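Local coordinates for mandelate racemase/muconate lactonizing enzyme family protein (Roseovarius nubinhibens ISM, PDB 3U4F), which binds magnesium in an enolase-superfamily TIM-barrel fold and probably acts as a hydro-lyase or racemase, at residues Asp259-Ile269 with Tyr283-Val293. Numbering follows the deposited sequence.
Sequences DCDLTTWRRMI and YLGGICRTLRV
V293 sets both methyls on one face of the W265 indole: its CG2 stands 3.8 Å from the centroid of the five-membered ring and only 14° off the ring normal, a CH-pi contact, while CG1 covers the six-membered part of the same face. D259 CB and M268 CE occupy the opposite face, and W265 NE1 donates to D259 O (2.9 Å), a bond that, though tilted from the ring plane, helps set the ring's rotation. L262 supplies the knob, set among L284, R289, R292 and V293. Its two methyls divide the work: CD2 meets V293 CG2 at 3.8 Å, and L262 CD1 sits over the centre of the R292 guanidinium, 3.4 Å from R292 CZ. L262 CG lies over a face of the R289 guanidinium. L284 O lies in the plane of that group and accepts from both R289 NE (2.8 Å) and R289 NH2 (3.1 Å); the bend at chi3 (53°) turns the arginine back to this carbonyl. The C260 carbonyl oxygen approaches R289 NH2 at the guanidinium edge, at an angle too poor for a hydrogen bond. Against the tight, buried W265, V293 and L284, the looser side has partly exposed R292, salt-bridged to D86, and a water bridging R289 NH2 and, weakly, L262 N. The axes of 262-269 and 287-293 come within 10.9 Å at closest and run nearly parallel (20°), as expected for successive outer helices following strands 253-255 and 276-277 in the enolase-superfamily barrel.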
ATOM      1  N   ASP A 259      -0.417  -9.816   1.911  1.00  9.01           N
ATOM      2  CA  ASP A 259      -1.270  -9.054   2.796  1.00  9.73           C
ATOM      3  C   ASP A 259      -0.483  -8.364   3.904  1.00 10.08           C
ATOM      4  O   ASP A 259       0.073  -9.028   4.778  1.00 10.22           O
ATOM      5  CB  ASP A 259      -2.323  -9.981   3.379  1.00 10.41           C
ATOM      6  CG  ASP A 259      -3.409 -10.279   2.373  1.00 13.64           C
ATOM      7  OD1 ASP A 259      -4.270  -9.388   2.167  1.00 13.44           O
ATOM      8  OD2 ASP A 259      -3.363 -11.353   1.742  1.00 13.09           O
ATOM      9  N   CYS A 260      -0.462  -7.035   3.863  1.00  9.43           N
ATOM     10  CA  CYS A 260       0.327  -6.269   4.824  1.00 11.26           C
ATOM     11  C   CYS A 260      -0.592  -5.432   5.741  1.00 11.17           C
ATOM     12  O   CYS A 260      -0.134  -4.749   6.646  1.00 11.88           O
ATOM     13  CB  CYS A 260       1.343  -5.387   4.068  1.00 11.42           C
ATOM     14  SG  CYS A 260       0.608  -4.165   2.991  1.00 14.07           S
ATOM     15  N   ASP A 261      -1.903  -5.537   5.528  1.00 11.82           N
ATOM     16  CA  ASP A 261      -2.898  -4.704   6.229  1.00 12.76           C
ATOM     17  C   ASP A 261      -3.567  -5.541   7.317  1.00 11.67           C
ATOM     18  O   ASP A 261      -4.248  -6.511   7.011  1.00 10.44           O
ATOM     19  CB  ASP A 261      -3.938  -4.178   5.211  1.00 13.75           C
ATOM     20  CG  ASP A 261      -5.068  -3.359   5.852  1.00 20.20           C
ATOM     21  OD1 ASP A 261      -5.173  -3.269   7.090  1.00 27.55           O
ATOM     22  OD2 ASP A 261      -5.874  -2.786   5.086  1.00 27.57           O
ATOM     23  N   LEU A 262      -3.404  -5.154   8.580  1.00 10.87           N
ATOM     24  CA  LEU A 262      -3.980  -5.933   9.690  1.00 11.00           C
ATOM     25  C   LEU A 262      -5.508  -6.014   9.660  1.00 11.70           C
ATOM     26  O   LEU A 262      -6.093  -6.996  10.142  1.00 10.21           O
ATOM     27  CB  LEU A 262      -3.501  -5.441  11.059  1.00 11.41           C
ATOM     28  CG  LEU A 262      -2.014  -5.604  11.394  1.00 11.48           C
ATOM     29  CD1 LEU A 262      -1.664  -4.932  12.704  1.00 13.17           C
ATOM     30  CD2 LEU A 262      -1.568  -7.085  11.429  1.00 12.90           C
ATOM     31  N   THR A 263      -6.155  -4.995   9.098  1.00 11.24           N
ATOM     32  CA  THR A 263      -7.619  -5.053   8.939  1.00 12.36           C
ATOM     33  C   THR A 263      -8.066  -6.084   7.914  1.00 11.21           C
ATOM     34  O   THR A 263      -9.050  -6.839   8.131  1.00 10.92           O
ATOM     35  CB  THR A 263      -8.219  -3.670   8.611  1.00 12.52           C
ATOM     36  OG1 THR A 263      -7.682  -2.738   9.532  1.00 16.39           O
ATOM     37  CG2 THR A 263      -9.742  -3.695   8.797  1.00 13.05           C
ATOM     38  N   THR A 264      -7.329  -6.179   6.821  1.00 10.46           N
ATOM     39  CA  THR A 264      -7.604  -7.225   5.853  1.00 10.90           C
ATOM     40  C   THR A 264      -7.361  -8.603   6.451  1.00 10.84           C
ATOM     41  O   THR A 264      -8.133  -9.526   6.225  1.00 10.66           O
ATOM     42  CB  THR A 264      -6.771  -7.026   4.626  1.00 11.32           C
ATOM     43  OG1 THR A 264      -7.040  -5.704   4.133  1.00 13.61           O
ATOM     44  CG2 THR A 264      -7.093  -8.082   3.574  1.00 12.97           C
ATOM     45  N   TRP A 265      -6.280  -8.740   7.204  1.00 10.75           N
ATOM     46  CA  TRP A 265      -6.032  -9.995   7.903  1.00 10.29           C
ATOM     47  C   TRP A 265      -7.222 -10.402   8.802  1.00 11.21           C
ATOM     48  O   TRP A 265      -7.651 -11.569   8.805  1.00 10.64           O
ATOM     49  CB  TRP A 265      -4.732  -9.897   8.712  1.00  9.57           C
ATOM     50  CG  TRP A 265      -3.536 -10.323   7.914  1.00  8.86           C
ATOM     51  CD1 TRP A 265      -2.524  -9.520   7.454  1.00  9.07           C
ATOM     52  CD2 TRP A 265      -3.235 -11.645   7.456  1.00 10.55           C
ATOM     53  NE1 TRP A 265      -1.599 -10.264   6.767  1.00  8.88           N
ATOM     54  CE2 TRP A 265      -2.016 -11.572   6.737  1.00 10.30           C
ATOM     55  CE3 TRP A 265      -3.892 -12.884   7.559  1.00 10.56           C
ATOM     56  CZ2 TRP A 265      -1.417 -12.695   6.140  1.00  8.98           C
ATOM     57  CZ3 TRP A 265      -3.312 -13.989   6.951  1.00 11.68           C
ATOM     58  CH2 TRP A 265      -2.072 -13.891   6.256  1.00  9.43           C
ATOM     59  N   ARG A 266      -7.754  -9.443   9.555  1.00 11.42           N
ATOM     60  CA  ARG A 266      -8.877  -9.728  10.431  1.00 12.50           C
ATOM     61  C   ARG A 266     -10.069 -10.194   9.613  1.00 12.71           C
ATOM     62  O   ARG A 266     -10.724 -11.173   9.992  1.00 12.65           O
ATOM     63  CB  ARG A 266      -9.265  -8.530  11.294  1.00 13.17           C
ATOM     64  CG  ARG A 266     -10.383  -8.932  12.309  1.00 17.31           C
ATOM     65  CD  ARG A 266     -10.702  -7.854  13.314  1.00 24.90           C
ATOM     66  NE  ARG A 266     -10.679  -6.508  12.742  1.00 32.06           N
ATOM     67  CZ  ARG A 266     -11.613  -5.977  11.959  1.00 32.73           C
ATOM     68  NH1 ARG A 266     -12.692  -6.666  11.616  1.00 37.10           N
ATOM     69  NH2 ARG A 266     -11.462  -4.734  11.530  1.00 32.33           N
ATOM     70  N   ARG A 267     -10.333  -9.499   8.500  1.00 12.15           N
ATOM     71  CA  ARG A 267     -11.445  -9.847   7.609  1.00 12.35           C
ATOM     72  C   ARG A 267     -11.270 -11.254   7.038  1.00 12.18           C
ATOM     73  O   ARG A 267     -12.229 -12.057   7.016  1.00 10.45           O
ATOM     74  CB  ARG A 267     -11.581  -8.790   6.493  1.00 12.81           C
ATOM     75  CG  ARG A 267     -12.685  -9.027   5.457  1.00 17.39           C
ATOM     76  CD  ARG A 267     -12.814  -7.852   4.447  1.00 24.72           C
ATOM     77  NE  ARG A 267     -13.855  -8.202   3.484  1.00 31.86           N
ATOM     78  CZ  ARG A 267     -13.655  -8.572   2.214  1.00 34.26           C
ATOM     79  NH1 ARG A 267     -12.436  -8.588   1.689  1.00 36.14           N
ATOM     80  NH2 ARG A 267     -14.692  -8.905   1.452  1.00 35.29           N
HETATM   81  N   MSE A 268     -10.047 -11.563   6.584  1.00 11.03           N
HETATM   82  CA  MSE A 268      -9.780 -12.848   5.920  1.00 10.56           C
HETATM   83  C   MSE A 268      -9.967 -14.001   6.913  1.00 10.33           C
HETATM   84  O   MSE A 268     -10.538 -15.047   6.577  1.00  9.68           O
HETATM   85  CB  MSE A 268      -8.344 -12.869   5.394  1.00 10.61           C
HETATM   86  CG  MSE A 268      -7.990 -14.144   4.621  1.00 12.20           C
HETATM   87 SE   MSE A 268      -6.061 -14.483   4.497  1.00 26.15          SE
HETATM   88  CE  MSE A 268      -5.403 -12.636   4.142  1.00 14.98           C
ATOM     89  N   ILE A 269      -9.499 -13.790   8.138  1.00 10.47           N
ATOM     90  CA  ILE A 269      -9.559 -14.844   9.164  1.00 10.94           C
ATOM     91  C   ILE A 269     -11.001 -15.006   9.682  1.00 12.05           C
ATOM     92  O   ILE A 269     -11.474 -16.139   9.849  1.00 12.83           O
ATOM     93  CB  ILE A 269      -8.519 -14.586  10.285  1.00 11.21           C
ATOM     94  CG1 ILE A 269      -7.093 -14.790   9.723  1.00  9.72           C
ATOM     95  CG2 ILE A 269      -8.784 -15.464  11.529  1.00 10.82           C
ATOM     96  CD1 ILE A 269      -5.953 -14.332  10.635  1.00 11.51           C
ATOM     97  N   TYR A 283       7.195  -8.463   4.600  1.00  7.89           N
ATOM     98  CA  TYR A 283       6.107  -7.733   3.915  1.00  8.55           C
ATOM     99  C   TYR A 283       5.094  -7.154   4.897  1.00  8.05           C
ATOM    100  O   TYR A 283       4.569  -6.061   4.704  1.00  8.25           O
ATOM    101  CB  TYR A 283       5.359  -8.600   2.890  1.00  8.38           C
ATOM    102  CG  TYR A 283       6.169  -9.050   1.660  1.00 11.58           C
ATOM    103  CD1 TYR A 283       7.296  -8.328   1.226  1.00 12.00           C
ATOM    104  CD2 TYR A 283       5.771 -10.166   0.904  1.00 10.78           C
ATOM    105  CE1 TYR A 283       8.018  -8.717   0.083  1.00 14.24           C
ATOM    106  CE2 TYR A 283       6.521 -10.594  -0.237  1.00 14.89           C
ATOM    107  CZ  TYR A 283       7.650  -9.858  -0.628  1.00 14.93           C
ATOM    108  OH  TYR A 283       8.395 -10.212  -1.756  1.00 14.23           O
ATOM    109  N   LEU A 284       4.821  -7.903   5.960  1.00  6.45           N
ATOM    110  CA  LEU A 284       3.788  -7.534   6.894  1.00  6.16           C
ATOM    111  C   LEU A 284       4.202  -6.419   7.859  1.00  6.49           C
ATOM    112  O   LEU A 284       3.334  -5.764   8.419  1.00  7.10           O
ATOM    113  CB  LEU A 284       3.292  -8.784   7.663  1.00  5.52           C
ATOM    114  CG  LEU A 284       2.209  -8.648   8.741  1.00  6.63           C
ATOM    115  CD1 LEU A 284       0.924  -8.015   8.207  1.00  5.02           C
ATOM    116  CD2 LEU A 284       1.924 -10.041   9.240  1.00  5.26           C
ATOM    117  N   GLY A 285       5.512  -6.220   8.075  1.00  6.64           N
ATOM    118  CA  GLY A 285       5.968  -5.181   8.975  1.00  6.21           C
ATOM    119  C   GLY A 285       6.687  -5.646  10.239  1.00  6.94           C
ATOM    120  O   GLY A 285       6.932  -4.844  11.141  1.00  7.60           O
ATOM    121  N   GLY A 286       7.065  -6.931  10.275  1.00  7.29           N
ATOM    122  CA  GLY A 286       7.964  -7.442  11.297  1.00  6.54           C
ATOM    123  C   GLY A 286       7.357  -8.517  12.203  1.00  8.35           C
ATOM    124  O   GLY A 286       6.201  -8.958  12.041  1.00  8.25           O
ATOM    125  N   ILE A 287       8.151  -8.921  13.178  1.00  8.58           N
ATOM    126  CA  ILE A 287       7.768  -9.999  14.097  1.00 10.06           C
ATOM    127  C   ILE A 287       6.543  -9.640  14.935  1.00  9.70           C
ATOM    128  O   ILE A 287       5.623 -10.463  15.089  1.00  9.94           O
ATOM    129  CB  ILE A 287       8.990 -10.387  15.002  1.00  8.76           C
ATOM    130  CG1 ILE A 287      10.097 -11.059  14.166  1.00  9.62           C
ATOM    131  CG2 ILE A 287       8.551 -11.247  16.220  1.00  9.81           C
ATOM    132  CD1 ILE A 287       9.818 -12.549  13.772  1.00 10.23           C
ATOM    133  N   CYS A 288       6.516  -8.431  15.490  1.00 10.59           N
ATOM    134  CA  CYS A 288       5.382  -8.044  16.323  1.00 10.60           C
ATOM    135  C   CYS A 288       4.070  -8.167  15.565  1.00 10.09           C
ATOM    136  O   CYS A 288       3.132  -8.765  16.080  1.00  9.89           O
ATOM    137  CB  CYS A 288       5.528  -6.624  16.884  1.00 11.27           C
ATOM    138  SG  CYS A 288       6.802  -6.517  18.185  1.00 16.60           S
ATOM    139  N   ARG A 289       3.985  -7.584  14.373  1.00  8.96           N
ATOM    140  CA  ARG A 289       2.755  -7.626  13.573  1.00  8.28           C
ATOM    141  C   ARG A 289       2.462  -9.040  13.084  1.00  7.07           C
ATOM    142  O   ARG A 289       1.291  -9.429  13.007  1.00  7.69           O
ATOM    143  CB  ARG A 289       2.855  -6.625  12.409  1.00  7.02           C
ATOM    144  CG  ARG A 289       2.809  -5.164  12.964  1.00 10.06           C
ATOM    145  CD  ARG A 289       3.303  -4.148  11.923  1.00 10.39           C
ATOM    146  NE  ARG A 289       2.596  -4.299  10.650  1.00  9.76           N
ATOM    147  CZ  ARG A 289       1.428  -3.754  10.331  1.00 10.35           C
ATOM    148  NH1 ARG A 289       0.785  -2.936  11.182  1.00  9.75           N
ATOM    149  NH2 ARG A 289       0.911  -4.014   9.127  1.00  9.05           N
ATOM    150  N   THR A 290       3.501  -9.828  12.797  1.00  6.86           N
ATOM    151  CA  THR A 290       3.232 -11.232  12.416  1.00  7.18           C
ATOM    152  C   THR A 290       2.612 -12.028  13.607  1.00  7.72           C
ATOM    153  O   THR A 290       1.744 -12.865  13.434  1.00  6.75           O
ATOM    154  CB  THR A 290       4.497 -11.919  11.839  1.00  7.03           C
ATOM    155  OG1 THR A 290       4.991 -11.163  10.726  1.00  5.53           O
ATOM    156  CG2 THR A 290       4.210 -13.356  11.364  1.00  7.77           C
ATOM    157  N   LEU A 291       3.069 -11.750  14.825  1.00  8.14           N
ATOM    158  CA  LEU A 291       2.527 -12.433  15.976  1.00  9.20           C
ATOM    159  C   LEU A 291       1.070 -12.066  16.197  1.00  9.31           C
ATOM    160  O   LEU A 291       0.275 -12.901  16.658  1.00  9.43           O
ATOM    161  CB  LEU A 291       3.352 -12.121  17.219  1.00  9.41           C
ATOM    162  CG  LEU A 291       4.724 -12.778  17.217  1.00 11.10           C
ATOM    163  CD1 LEU A 291       5.557 -12.127  18.320  1.00 15.46           C
ATOM    164  CD2 LEU A 291       4.609 -14.277  17.423  1.00 14.52           C
ATOM    165  N   ARG A 292       0.726 -10.815  15.906  1.00  9.39           N
ATOM    166  CA  ARG A 292      -0.681 -10.401  15.920  1.00 10.05           C
ATOM    167  C   ARG A 292      -1.536 -11.225  14.948  1.00  9.99           C
ATOM    168  O   ARG A 292      -2.620 -11.688  15.316  1.00  9.83           O
ATOM    169  CB  ARG A 292      -0.836  -8.887  15.657  1.00 10.35           C
ATOM    170  CG  ARG A 292      -0.244  -8.035  16.762  1.00 12.94           C
ATOM    171  CD  ARG A 292      -0.391  -6.532  16.435  1.00 14.32           C
ATOM    172  NE  ARG A 292      -1.810  -6.153  16.297  1.00 15.65           N
ATOM    173  CZ  ARG A 292      -2.235  -4.909  16.102  1.00 19.02           C
ATOM    174  NH1 ARG A 292      -1.332  -3.921  16.019  1.00 15.79           N
ATOM    175  NH2 ARG A 292      -3.553  -4.649  15.971  1.00 15.81           N
ATOM    176  N   VAL A 293      -1.035 -11.438  13.738  1.00  9.20           N
ATOM    177  CA  VAL A 293      -1.714 -12.302  12.779  1.00  9.54           C
ATOM    178  C   VAL A 293      -1.778 -13.761  13.274  1.00  8.85           C
ATOM    179  O   VAL A 293      -2.834 -14.402  13.200  1.00  9.79           O
ATOM    180  CB  VAL A 293      -1.087 -12.193  11.378  1.00  9.51           C
ATOM    181  CG1 VAL A 293      -1.627 -13.271  10.428  1.00  9.08           C
ATOM    182  CG2 VAL A 293      -1.358 -10.805  10.814  1.00 10.35           C
TER
HETATM  183  O   HOH W   1      -1.754  -2.302   9.073  1.00  2.37           O